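Local coordinates for Phthiocerol/phthiodiolone dimycocerosyl transferase (Mycobacterium tuberculosis, PDB 1Q9J), which probably catalyses the last step of dimycocerosate ester synthesis, transferring mycocerosic acyl groups from mycocerosic acid synthase onto the hydroxyls of phthiocerol and related alcohols, at residues S5-L10 / L53-E58; V102-L107 / H124-G129; I245-W250 / V301-D306; C370-P375 / H393-E398. All coordinates share one frame; numbering follows the deposited sequence.

Contact 1: S5-L10 / L53-E58; sequences SVIRKL and LASHLE
Leu10 and Leu57 make the denser end of this contact, their side chains crossing at about a right angle. CG, CD1 and CD2 of Leu10 all gather round a single methyl, CD2 of Leu57, and the nearest pair is Leu10 CD1 to Leu57 CD2 at 3.4 Å. At the other end one pair does the work: Ile7 CD1 meets Ser55 CB at 3.9 Å. Ile7 reaches it with an extended chain (chi2 171°), while Ser55 OG is bonded to Val52 O, which leaves the methylene as the touching atom. The alpha carbons of Ile7 and Ser55 are 8.7 Å apart, too far for direct strand pairing. Strand 65-69 fills that gap as the middle of a three-stranded antiparallel sheet and shares backbone hydrogen bonds with Ile7 (through Leu67) and Leu10 (through Trp65). Away from the apolar pairs, Lys9 is exposed, and His56 NE2 donates to exposed Glu58 OE2 at 2.6 Å. The carboxylate accepts in the imidazole plane through its anti lone pair, and Asp70 holds ND1. With no polar bond crossing between 5-10 and 53-58, the two outer strands meet through nondirectional apolar burial, whereas the bonds that fix their register run through strand 65-69.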
loop_
_atom_site.group_PDB
_atom_site.type_symbol
_atom_site.label_atom_id
_atom_site.label_comp_id
_atom_site.label_asym_id
_atom_site.label_seq_id
_atom_site.Cartn_x
_atom_site.Cartn_y
_atom_site.Cartn_z
ATOM N N SER A 5 6.188 -8.654 -27.463
ATOM C CA SER A 5 5.029 -7.880 -27.903
ATOM C C SER A 5 4.461 -6.978 -26.808
ATOM O O SER A 5 4.632 -7.243 -25.613
ATOM C CB SER A 5 3.934 -8.816 -28.415
ATOM O OG SER A 5 3.525 -9.721 -27.418
ATOM N N VAL A 6 3.794 -5.907 -27.231
ATOM C CA VAL A 6 3.184 -4.967 -26.303
ATOM C C VAL A 6 1.878 -5.522 -25.759
ATOM O O VAL A 6 0.987 -5.875 -26.526
ATOM C CB VAL A 6 2.864 -3.618 -26.978
ATOM C CG1 VAL A 6 1.912 -2.823 -26.097
ATOM C CG2 VAL A 6 4.140 -2.829 -27.223
ATOM N N ILE A 7 1.773 -5.613 -24.438
ATOM C CA ILE A 7 0.544 -6.106 -23.810
ATOM C C ILE A 7 -0.508 -5.006 -23.855
ATOM O O ILE A 7 -1.612 -5.182 -24.385
ATOM C CB ILE A 7 0.793 -6.484 -22.383
ATOM C CG1 ILE A 7 1.848 -7.604 -22.369
ATOM C CG2 ILE A 7 -0.538 -6.903 -21.725
ATOM C CD1 ILE A 7 2.377 -7.948 -20.976
ATOM N N ARG A 8 -0.143 -3.857 -23.306
ATOM C CA ARG A 8 -1.024 -2.711 -23.316
ATOM C C ARG A 8 -0.251 -1.513 -22.770
ATOM O O ARG A 8 0.722 -1.678 -22.042
ATOM C CB ARG A 8 -2.272 -3.033 -22.488
ATOM C CG ARG A 8 -2.522 -2.134 -21.344
ATOM C CD ARG A 8 -3.309 -2.827 -20.278
ATOM N NE ARG A 8 -3.276 -2.006 -19.076
ATOM C CZ ARG A 8 -3.524 -2.462 -17.853
ATOM N NH1 ARG A 8 -3.833 -3.737 -17.662
ATOM N NH2 ARG A 8 -3.444 -1.655 -16.808
ATOM N N LYS A 9 -0.667 -0.318 -23.166
ATOM C CA LYS A 9 -0.027 0.902 -22.710
ATOM C C LYS A 9 -0.556 1.124 -21.282
ATOM O O LYS A 9 -1.639 0.637 -20.940
ATOM C CB LYS A 9 -0.436 2.044 -23.645
ATOM C CG LYS A 9 0.573 3.182 -23.816
ATOM C CD LYS A 9 0.293 3.979 -25.109
ATOM C CE LYS A 9 1.219 5.181 -25.300
ATOM N NZ LYS A 9 0.909 6.292 -24.359
ATOM N N LEU A 10 0.203 1.810 -20.432
ATOM C CA LEU A 10 -0.277 2.050 -19.067
ATOM C C LEU A 10 -1.261 3.195 -19.085
ATOM O O LEU A 10 -1.123 4.112 -19.887
ATOM C CB LEU A 10 0.854 2.436 -18.120
ATOM C CG LEU A 10 1.889 1.401 -17.702
ATOM C CD1 LEU A 10 2.941 2.118 -16.879
ATOM C CD2 LEU A 10 1.242 0.276 -16.891
ATOM N N LEU A 53 2.769 -10.240 -14.808
ATOM C CA LEU A 53 3.920 -9.994 -13.964
ATOM C C LEU A 53 5.219 -10.330 -14.692
ATOM O O LEU A 53 6.312 -9.870 -14.309
ATOM C CB LEU A 53 3.823 -10.823 -12.687
ATOM C CG LEU A 53 2.533 -10.579 -11.928
ATOM C CD1 LEU A 53 2.429 -11.503 -10.727
ATOM C CD2 LEU A 53 2.488 -9.137 -11.500
ATOM N N ALA A 54 5.109 -11.124 -15.749
ATOM C CA ALA A 54 6.281 -11.496 -16.503
ATOM C C ALA A 54 6.542 -10.494 -17.595
ATOM O O ALA A 54 6.649 -10.857 -18.757
ATOM C CB ALA A 54 6.083 -12.864 -17.107
ATOM N N SER A 55 6.659 -9.230 -17.235
ATOM C CA SER A 55 6.907 -8.239 -18.257
ATOM C C SER A 55 7.762 -7.109 -17.731
ATOM O O SER A 55 8.331 -7.205 -16.650
ATOM C CB SER A 55 5.592 -7.665 -18.733
ATOM O OG SER A 55 5.084 -6.770 -17.756
ATOM N N HIS A 56 7.830 -6.038 -18.513
ATOM C CA HIS A 56 8.605 -4.870 -18.158
ATOM C C HIS A 56 8.014 -3.672 -18.868
ATOM O O HIS A 56 7.118 -3.820 -19.698
ATOM C CB HIS A 56 10.061 -5.038 -18.572
ATOM C CG HIS A 56 10.257 -5.213 -20.042
ATOM N ND1 HIS A 56 10.255 -6.450 -20.652
ATOM C CD2 HIS A 56 10.418 -4.304 -21.033
ATOM C CE1 HIS A 56 10.402 -6.294 -21.955
ATOM N NE2 HIS A 56 10.504 -5.000 -22.212
ATOM N N LEU A 57 8.530 -2.488 -18.550
ATOM C CA LEU A 57 8.034 -1.252 -19.142
ATOM C C LEU A 57 9.001 -0.646 -20.137
ATOM O O LEU A 57 10.210 -0.710 -19.954
ATOM C CB LEU A 57 7.768 -0.223 -18.052
ATOM C CG LEU A 57 6.671 -0.525 -17.051
ATOM C CD1 LEU A 57 6.964 0.229 -15.786
ATOM C CD2 LEU A 57 5.322 -0.171 -17.627
ATOM N N GLU A 58 8.443 -0.039 -21.176
ATOM C CA GLU A 58 9.219 0.612 -22.212
ATOM C C GLU A 58 8.516 1.916 -22.545
ATOM O O GLU A 58 7.349 1.903 -22.912
ATOM C CB GLU A 58 9.291 -0.281 -23.446
ATOM C CG GLU A 58 10.176 -1.501 -23.254
ATOM C CD GLU A 58 10.306 -2.337 -24.522
ATOM O OE1 GLU A 58 10.102 -1.775 -25.624
ATOM O OE2 GLU A 58 10.631 -3.540 -24.409
#

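Contact 2: V102-L107 / H124-G129; sequences VSLLHL and HCMADG
Leu104 points at Met126 and Cys125, which belong to the HHxxxDG motif of the chloramphenicol acetyltransferase-like fold. Here the motif runs from His123 to Gly129, and it includes His124, the proton acceptor inferred by similarity. Leu104 and Met126 cross at about a right angle. The leucine is fully extended beyond CB (chi2 180°), which carries CD1 forward until it stands 4.1 Å from Met126 CG. That CG, set beside the backbone N by chi1 (-61°), is the atom that meets the leucine; bends at chi2 (-77°) and chi3 turn SD and CE onward, and the methionine side chain also packs on Val52, Leu53 and Leu67. Between the two segments there is no hydrogen bond; the backbone link lies one residue before the loop, where Leu104 pairs with His123 at the end of the adjacent strand 117-123. The contact thus packs the residue just before strand 105-110 against the motif loop. Asp128, given a structural role in the active site by similarity, accepts from His131 N as the N-cap of helix 129-148 and forms a salt bridge with Arg269. The weaker flank of the leucine contact lies between CD1 of Leu104 and SG of Cys125, 4.4 Å apart.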
loop_
_atom_site.group_PDB
_atom_site.type_symbol
_atom_site.label_atom_id
_atom_site.label_comp_id
_atom_site.label_asym_id
_atom_site.label_seq_id
_atom_site.Cartn_x
_atom_site.Cartn_y
_atom_site.Cartn_z
ATOM N N VAL A 102 13.419 -3.847 -17.186
ATOM C CA VAL A 102 13.793 -5.247 -17.173
ATOM C C VAL A 102 12.744 -6.202 -16.603
ATOM O O VAL A 102 12.170 -6.989 -17.336
ATOM C CB VAL A 102 15.113 -5.446 -16.394
ATOM C CG1 VAL A 102 15.520 -6.915 -16.412
ATOM C CG2 VAL A 102 16.205 -4.578 -16.995
ATOM N N SER A 103 12.499 -6.133 -15.300
ATOM C CA SER A 103 11.539 -7.026 -14.645
ATOM C C SER A 103 10.614 -6.228 -13.717
ATOM O O SER A 103 10.946 -5.110 -13.320
ATOM C CB SER A 103 12.325 -8.081 -13.853
ATOM O OG SER A 103 11.496 -8.976 -13.149
ATOM N N LEU A 104 9.455 -6.775 -13.366
ATOM C CA LEU A 104 8.548 -6.048 -12.465
ATOM C C LEU A 104 8.232 -6.878 -11.237
ATOM O O LEU A 104 7.456 -6.462 -10.387
ATOM C CB LEU A 104 7.244 -5.713 -13.178
ATOM C CG LEU A 104 7.378 -4.858 -14.435
ATOM C CD1 LEU A 104 5.997 -4.609 -15.027
ATOM C CD2 LEU A 104 8.043 -3.541 -14.085
ATOM N N LEU A 105 8.851 -8.048 -11.150
ATOM C CA LEU A 105 8.616 -8.943 -10.037
ATOM C C LEU A 105 9.910 -9.682 -9.677
ATOM O O LEU A 105 10.650 -10.145 -10.560
ATOM C CB LEU A 105 7.516 -9.937 -10.416
ATOM C CG LEU A 105 7.098 -10.983 -9.382
ATOM C CD1 LEU A 105 6.509 -10.307 -8.155
ATOM C CD2 LEU A 105 6.101 -11.927 -10.003
ATOM N N HIS A 106 10.165 -9.792 -8.374
ATOM C CA HIS A 106 11.354 -10.453 -7.844
ATOM C C HIS A 106 11.019 -11.136 -6.517
ATOM O O HIS A 106 10.483 -10.500 -5.601
ATOM C CB HIS A 106 12.477 -9.428 -7.614
ATOM C CG HIS A 106 13.132 -8.939 -8.874
ATOM N ND1 HIS A 106 13.899 -9.751 -9.676
ATOM C CD2 HIS A 106 13.137 -7.718 -9.460
ATOM C CE1 HIS A 106 14.352 -9.054 -10.705
ATOM N NE2 HIS A 106 13.904 -7.819 -10.599
ATOM N N LEU A 107 11.309 -12.432 -6.418
ATOM C CA LEU A 107 11.068 -13.161 -5.173
ATOM C C LEU A 107 12.426 -13.483 -4.561
ATOM O O LEU A 107 13.137 -14.366 -5.032
ATOM C CB LEU A 107 10.280 -14.457 -5.417
ATOM C CG LEU A 107 10.009 -15.234 -4.118
ATOM C CD1 LEU A 107 9.411 -14.295 -3.078
ATOM C CD2 LEU A 107 9.078 -16.410 -4.373
ATOM N N HIS A 124 4.532 -1.239 -8.588
ATOM C CA HIS A 124 3.210 -0.718 -8.230
ATOM C C HIS A 124 2.212 -0.502 -9.382
ATOM O O HIS A 124 1.012 -0.352 -9.156
ATOM C CB HIS A 124 3.372 0.585 -7.438
ATOM C CG HIS A 124 2.268 0.852 -6.455
ATOM N ND1 HIS A 124 0.942 0.934 -6.821
ATOM C CD2 HIS A 124 2.307 1.135 -5.130
ATOM C CE1 HIS A 124 0.215 1.260 -5.770
ATOM N NE2 HIS A 124 1.020 1.389 -4.729
ATOM N N CYS A 125 2.704 -0.508 -10.610
ATOM C CA CYS A 125 1.826 -0.315 -11.734
ATOM C C CYS A 125 1.048 -1.621 -11.975
ATOM O O CYS A 125 0.141 -1.689 -12.796
ATOM C CB CYS A 125 2.635 0.081 -12.982
ATOM S SG CYS A 125 3.283 -1.345 -13.976
ATOM N N MET A 126 1.397 -2.659 -11.241
ATOM C CA MET A 126 0.712 -3.913 -11.425
ATOM C C MET A 126 -0.196 -4.277 -10.275
ATOM O O MET A 126 -0.921 -5.270 -10.345
ATOM C CB MET A 126 1.740 -5.002 -11.613
ATOM C CG MET A 126 2.592 -4.746 -12.835
ATOM S SD MET A 126 1.700 -5.178 -14.354
ATOM C CE MET A 126 1.626 -6.915 -14.039
ATOM N N ALA A 127 -0.169 -3.490 -9.210
ATOM C CA ALA A 127 -0.997 -3.824 -8.074
ATOM C C ALA A 127 -0.914 -2.796 -6.979
ATOM O O ALA A 127 0.143 -2.220 -6.731
ATOM C CB ALA A 127 -0.589 -5.174 -7.531
ATOM N N ASP A 128 -2.049 -2.535 -6.352
ATOM C CA ASP A 128 -2.053 -1.630 -5.241
ATOM C C ASP A 128 -1.910 -2.541 -4.026
ATOM O O ASP A 128 -1.713 -3.756 -4.163
ATOM C CB ASP A 128 -3.348 -0.806 -5.188
ATOM C CG ASP A 128 -4.622 -1.652 -5.341
ATOM O OD1 ASP A 128 -4.783 -2.685 -4.629
ATOM O OD2 ASP A 128 -5.486 -1.258 -6.166
ATOM N N GLY A 129 -2.024 -1.970 -2.838
ATOM C CA GLY A 129 -1.870 -2.765 -1.639
ATOM C C GLY A 129 -2.713 -4.012 -1.588
ATOM O O GLY A 129 -2.224 -5.077 -1.221
#

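Contact 3: I245-W250 / V301-D306; sequences ILLTEW and VDLASD
Leu303 overlaps two consecutive leucines of the facing helix with one methyl: its CD2 lies 4.0 Å from Leu246 CB and 4.1 Å from Leu247 CD2. Its CG stands opposite the backbone N (chi1 -174°), a torsion that swings the isobutyl group out from helix 300-317 and toward both leucines. The two partners receive it differently. Leu246 directs its CA-CB bond at the opposing helix and offers the root of its side chain. Leu247 starts off to one side, and only its CD2 methyl comes back into range, so that the Leu247 and Leu303 side chains run antiparallel, side by side. The closest alpha carbons, those of Leu246 and Leu303, are 8.8 Å apart, a separation bridged by side chains without any hydrogen bond. This is helix-helix packing on the six-stranded mixed sheet of the C-terminal half, within one of the two related domains of the enzyme. Leu246 also rests on Ile260 and Tyr262 of strand 260-267, while Ile245 and Thr248 of the same helix meet Ile406 of helix 399-412. From the other helix, Asp306 OD2 is hydrogen-bonded to Tyr290 OH on strand 285-292, next to 260-267 in the sheet. Leu247, itself partly exposed, also touches Ile294, a residue of the connection leading from strand 285-292 to helix 300-317.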
loop_
_atom_site.group_PDB
_atom_site.type_symbol
_atom_site.label_atom_id
_atom_site.label_comp_id
_atom_site.label_asym_id
_atom_site.label_seq_id
_atom_site.Cartn_x
_atom_site.Cartn_y
_atom_site.Cartn_z
ATOM N N ILE A 245 -2.771 11.272 14.142
ATOM C CA ILE A 245 -1.803 11.732 13.161
ATOM C C ILE A 245 -2.044 13.206 12.829
ATOM O O ILE A 245 -1.122 14.019 12.873
ATOM C CB ILE A 245 -1.910 10.882 11.873
ATOM C CG1 ILE A 245 -1.442 9.473 12.177
ATOM C CG2 ILE A 245 -1.092 11.490 10.745
ATOM C CD1 ILE A 245 -1.790 8.495 11.122
ATOM N N LEU A 246 -3.288 13.546 12.501
ATOM C CA LEU A 246 -3.632 14.917 12.143
ATOM C C LEU A 246 -3.397 15.930 13.268
ATOM O O LEU A 246 -2.980 17.064 13.011
ATOM C CB LEU A 246 -5.084 14.983 11.658
ATOM C CG LEU A 246 -5.319 14.430 10.251
ATOM C CD1 LEU A 246 -6.796 14.214 10.018
ATOM C CD2 LEU A 246 -4.735 15.398 9.224
ATOM N N LEU A 247 -3.665 15.535 14.509
ATOM C CA LEU A 247 -3.442 16.435 15.635
ATOM C C LEU A 247 -1.961 16.768 15.693
ATOM O O LEU A 247 -1.566 17.934 15.584
ATOM C CB LEU A 247 -3.873 15.776 16.944
ATOM C CG LEU A 247 -5.388 15.683 17.096
ATOM C CD1 LEU A 247 -5.731 14.999 18.391
ATOM C CD2 LEU A 247 -5.981 17.076 17.043
ATOM N N THR A 248 -1.155 15.721 15.853
ATOM C CA THR A 248 0.295 15.842 15.921
ATOM C C THR A 248 0.869 16.704 14.800
ATOM O O THR A 248 1.781 17.489 15.029
ATOM C CB THR A 248 0.968 14.462 15.855
ATOM O OG1 THR A 248 0.488 13.638 16.926
ATOM C CG2 THR A 248 2.483 14.609 15.961
ATOM N N GLU A 249 0.339 16.565 13.590
ATOM C CA GLU A 249 0.849 17.356 12.484
ATOM C C GLU A 249 0.745 18.834 12.791
ATOM O O GLU A 249 1.635 19.607 12.448
ATOM C CB GLU A 249 0.089 17.045 11.198
ATOM C CG GLU A 249 0.586 15.815 10.457
ATOM C CD GLU A 249 2.030 15.952 9.995
ATOM O OE1 GLU A 249 2.376 17.011 9.425
ATOM O OE2 GLU A 249 2.810 14.994 10.191
ATOM N N TRP A 250 -0.340 19.231 13.447
ATOM C CA TRP A 250 -0.538 20.638 13.778
ATOM C C TRP A 250 0.415 21.094 14.886
ATOM O O TRP A 250 1.011 22.169 14.795
ATOM C CB TRP A 250 -1.988 20.878 14.196
ATOM C CG TRP A 250 -2.320 22.327 14.357
ATOM C CD1 TRP A 250 -2.294 23.293 13.389
ATOM C CD2 TRP A 250 -2.736 22.976 15.562
ATOM N NE1 TRP A 250 -2.659 24.508 13.922
ATOM C CE2 TRP A 250 -2.922 24.344 15.257
ATOM C CE3 TRP A 250 -2.933 22.541 16.879
ATOM C CZ2 TRP A 250 -3.342 25.271 16.207
ATOM C CZ3 TRP A 250 -3.346 23.460 17.828
ATOM C CH2 TRP A 250 -3.532 24.819 17.490
ATOM N N VAL A 301 -12.256 12.535 19.210
ATOM C CA VAL A 301 -13.489 11.982 18.675
ATOM C C VAL A 301 -14.169 12.958 17.722
ATOM O O VAL A 301 -14.668 12.558 16.679
ATOM C CB VAL A 301 -14.455 11.616 19.803
ATOM C CG1 VAL A 301 -15.591 10.774 19.254
ATOM C CG2 VAL A 301 -13.711 10.872 20.891
ATOM N N ASP A 302 -14.186 14.237 18.069
ATOM C CA ASP A 302 -14.812 15.222 17.203
ATOM C C ASP A 302 -14.222 15.146 15.803
ATOM O O ASP A 302 -14.952 15.065 14.815
ATOM C CB ASP A 302 -14.627 16.633 17.768
ATOM C CG ASP A 302 -15.882 17.163 18.455
ATOM O OD1 ASP A 302 -16.309 16.565 19.468
ATOM O OD2 ASP A 302 -16.435 18.183 17.976
ATOM N N LEU A 303 -12.893 15.161 15.731
ATOM C CA LEU A 303 -12.164 15.097 14.458
ATOM C C LEU A 303 -12.378 13.741 13.778
ATOM O O LEU A 303 -12.766 13.675 12.617
ATOM C CB LEU A 303 -10.667 15.325 14.711
ATOM C CG LEU A 303 -9.737 15.448 13.513
ATOM C CD1 LEU A 303 -10.114 16.660 12.697
ATOM C CD2 LEU A 303 -8.300 15.546 13.997
ATOM N N ALA A 304 -12.122 12.668 14.519
ATOM C CA ALA A 304 -12.283 11.322 14.003
ATOM C C ALA A 304 -13.645 11.120 13.344
ATOM O O ALA A 304 -13.732 10.649 12.206
ATOM C CB ALA A 304 -12.101 10.317 15.123
ATOM N N SER A 305 -14.708 11.483 14.060
ATOM C CA SER A 305 -16.077 11.317 13.562
ATOM C C SER A 305 -16.391 12.157 12.337
ATOM O O SER A 305 -17.090 11.706 11.427
ATOM C CB SER A 305 -17.088 11.638 14.668
ATOM O OG SER A 305 -17.127 10.584 15.625
ATOM N N ASP A 306 -15.873 13.377 12.312
ATOM C CA ASP A 306 -16.120 14.247 11.181
ATOM C C ASP A 306 -15.507 13.647 9.915
ATOM O O ASP A 306 -16.117 13.667 8.840
ATOM C CB ASP A 306 -15.546 15.633 11.451
ATOM C CG ASP A 306 -15.925 16.625 10.381
ATOM O OD1 ASP A 306 -17.132 16.730 10.056
ATOM O OD2 ASP A 306 -15.021 17.305 9.858
#

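Contact 4: C370-P375 / H393-E398; sequences CSISVP and HGHIAE
Neither the turn that carries Ile372 and Val374 nor the segment that carries His395 is regular in backbone for most of its length. Ser373 has positive phi (75°) with psi near zero (16°), and together with extended Ile372 it bends the chain much as a type II beta turn does. Gly394, with its positive phi, turns the chain as it leaves strand 387-393. In the two-domain fold these are connections: 370-375 carries the chain from strand 360-368, which edges the five-stranded sheet, to strand 378-384 in the six-stranded sheet, while 393-398 leads into helix 399-412. Backbone bonds tether both, Gly394 to Pro212 and Cys370 to Gln209. Across the gap His395 points its side chain from the backbone toward the turn, and its ring meets Ile372 and Val374. Ile372, bent at chi2 (-71°), brings CD1 to 4.2 Å from His395 NE2, approaching the ring obliquely. No hydrogen bond joins the segments, so the imidazole acts here through packing. Ile372 and His395 are exposed, whereas Val374 is buried, touches Tyr20 and has its side chain about 10 Å from that of His124, the proton acceptor by similarity, measured between side chains. The backbone of Val374 meets the ring at its edge, near its plane, with Val374 O 4.2 Å from His395 CD2.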
loop_
_atom_site.group_PDB
_atom_site.type_symbol
_atom_site.label_atom_id
_atom_site.label_comp_id
_atom_site.label_asym_id
_atom_site.label_seq_id
_atom_site.Cartn_x
_atom_site.Cartn_y
_atom_site.Cartn_z
ATOM N N CYS A 370 10.781 3.426 -4.529
ATOM C CA CYS A 370 10.697 4.346 -5.646
ATOM C C CYS A 370 12.080 4.954 -5.908
ATOM O O CYS A 370 12.988 4.846 -5.075
ATOM C CB CYS A 370 9.666 5.430 -5.356
ATOM S SG CYS A 370 9.779 6.141 -3.719
ATOM N N SER A 371 12.251 5.577 -7.070
ATOM C CA SER A 371 13.540 6.172 -7.400
ATOM C C SER A 371 13.817 7.397 -6.528
ATOM O O SER A 371 12.902 8.138 -6.182
ATOM C CB SER A 371 13.598 6.543 -8.894
ATOM O OG SER A 371 12.654 7.546 -9.227
ATOM N N ILE A 372 15.086 7.588 -6.162
ATOM C CA ILE A 372 15.526 8.712 -5.327
ATOM C C ILE A 372 14.780 9.996 -5.688
ATOM O O ILE A 372 14.304 10.150 -6.812
ATOM C CB ILE A 372 17.075 8.953 -5.484
ATOM C CG1 ILE A 372 17.861 7.966 -4.613
ATOM C CG2 ILE A 372 17.447 10.388 -5.117
ATOM C CD1 ILE A 372 17.770 8.232 -3.109
ATOM N N SER A 373 14.670 10.900 -4.723
ATOM C CA SER A 373 14.009 12.180 -4.926
ATOM C C SER A 373 12.492 12.093 -4.972
ATOM O O SER A 373 11.832 13.030 -5.427
ATOM C CB SER A 373 14.516 12.859 -6.203
ATOM O OG SER A 373 13.857 12.363 -7.342
ATOM N N VAL A 374 11.936 10.978 -4.506
ATOM C CA VAL A 374 10.485 10.823 -4.483
ATOM C C VAL A 374 9.954 11.489 -3.224
ATOM O O VAL A 374 10.259 11.065 -2.106
ATOM C CB VAL A 374 10.049 9.334 -4.474
ATOM C CG1 VAL A 374 8.550 9.235 -4.229
ATOM C CG2 VAL A 374 10.364 8.694 -5.802
ATOM N N PRO A 375 9.166 12.558 -3.389
ATOM C CA PRO A 375 8.591 13.283 -2.257
ATOM C C PRO A 375 7.487 12.446 -1.632
ATOM O O PRO A 375 6.313 12.805 -1.680
ATOM C CB PRO A 375 8.053 14.553 -2.905
ATOM C CG PRO A 375 7.616 14.062 -4.254
ATOM C CD PRO A 375 8.775 13.184 -4.665
ATOM N N HIS A 393 6.840 6.702 6.221
ATOM C CA HIS A 393 7.636 6.384 5.053
ATOM C C HIS A 393 8.119 7.650 4.409
ATOM O O HIS A 393 7.450 8.675 4.497
ATOM C CB HIS A 393 6.794 5.642 4.024
ATOM C CG HIS A 393 6.302 4.314 4.491
ATOM N ND1 HIS A 393 6.910 3.130 4.134
ATOM C CD2 HIS A 393 5.257 3.978 5.282
ATOM C CE1 HIS A 393 6.258 2.121 4.683
ATOM N NE2 HIS A 393 5.251 2.610 5.386
ATOM N N GLY A 394 9.272 7.585 3.747
ATOM C CA GLY A 394 9.784 8.763 3.072
ATOM C C GLY A 394 11.006 9.415 3.668
ATOM O O GLY A 394 11.290 9.286 4.860
ATOM N N HIS A 395 11.727 10.129 2.811
ATOM C CA HIS A 395 12.941 10.843 3.203
ATOM C C HIS A 395 12.563 12.096 3.990
ATOM O O HIS A 395 12.277 13.144 3.409
ATOM C CB HIS A 395 13.734 11.253 1.959
ATOM C CG HIS A 395 14.134 10.104 1.085
ATOM N ND1 HIS A 395 15.041 9.145 1.479
ATOM C CD2 HIS A 395 13.759 9.771 -0.172
ATOM C CE1 HIS A 395 15.210 8.271 0.501
ATOM N NE2 HIS A 395 14.444 8.628 -0.513
ATOM N N ILE A 396 12.563 11.991 5.312
ATOM C CA ILE A 396 12.217 13.128 6.144
ATOM C C ILE A 396 13.127 13.229 7.363
ATOM O O ILE A 396 13.654 12.218 7.849
ATOM C CB ILE A 396 10.746 13.049 6.626
ATOM C CG1 ILE A 396 10.526 11.760 7.424
ATOM C CG2 ILE A 396 9.806 13.105 5.433
ATOM C CD1 ILE A 396 9.349 11.811 8.351
ATOM N N ALA A 397 13.310 14.455 7.852
ATOM C CA ALA A 397 14.147 14.705 9.022
ATOM C C ALA A 397 13.373 14.358 10.283
ATOM O O ALA A 397 12.190 14.676 10.395
ATOM C CB ALA A 397 14.573 16.159 9.055
ATOM N N GLU A 398 14.044 13.706 11.228
ATOM C CA GLU A 398 13.415 13.298 12.485
ATOM C C GLU A 398 12.232 12.368 12.182
ATOM O O GLU A 398 11.104 12.621 12.612
ATOM C CB GLU A 398 12.916 14.530 13.258
ATOM C CG GLU A 398 13.968 15.614 13.534
ATOM C CD GLU A 398 15.086 15.145 14.458
ATOM O OE1 GLU A 398 14.791 14.676 15.583
ATOM O OE2 GLU A 398 16.268 15.262 14.060
#

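The contacts follow one another along the chain, 1 to 4, without nesting. Contacts 1 and 2 form one neighbourhood: their centres are 12 Å apart and they touch, with Leu53 CD2 3.5 Å from Met126 CE. There the loop leading into strand 55-59 packs on the motif loop after strand 117-123, bringing the small sheet next to the five-stranded one. Contact 3 lies on the opposite side of the chain's centre, about 42 Å from contact 1 between centres, among helices packed on the six-stranded sheet. Contact 4 is intermediate, about 20 Å from contact 2 and 24 Å from contact 3, between centres. Its 370-375 segment connects the two larger sheets, consistent with two related domains bordering a shared active site.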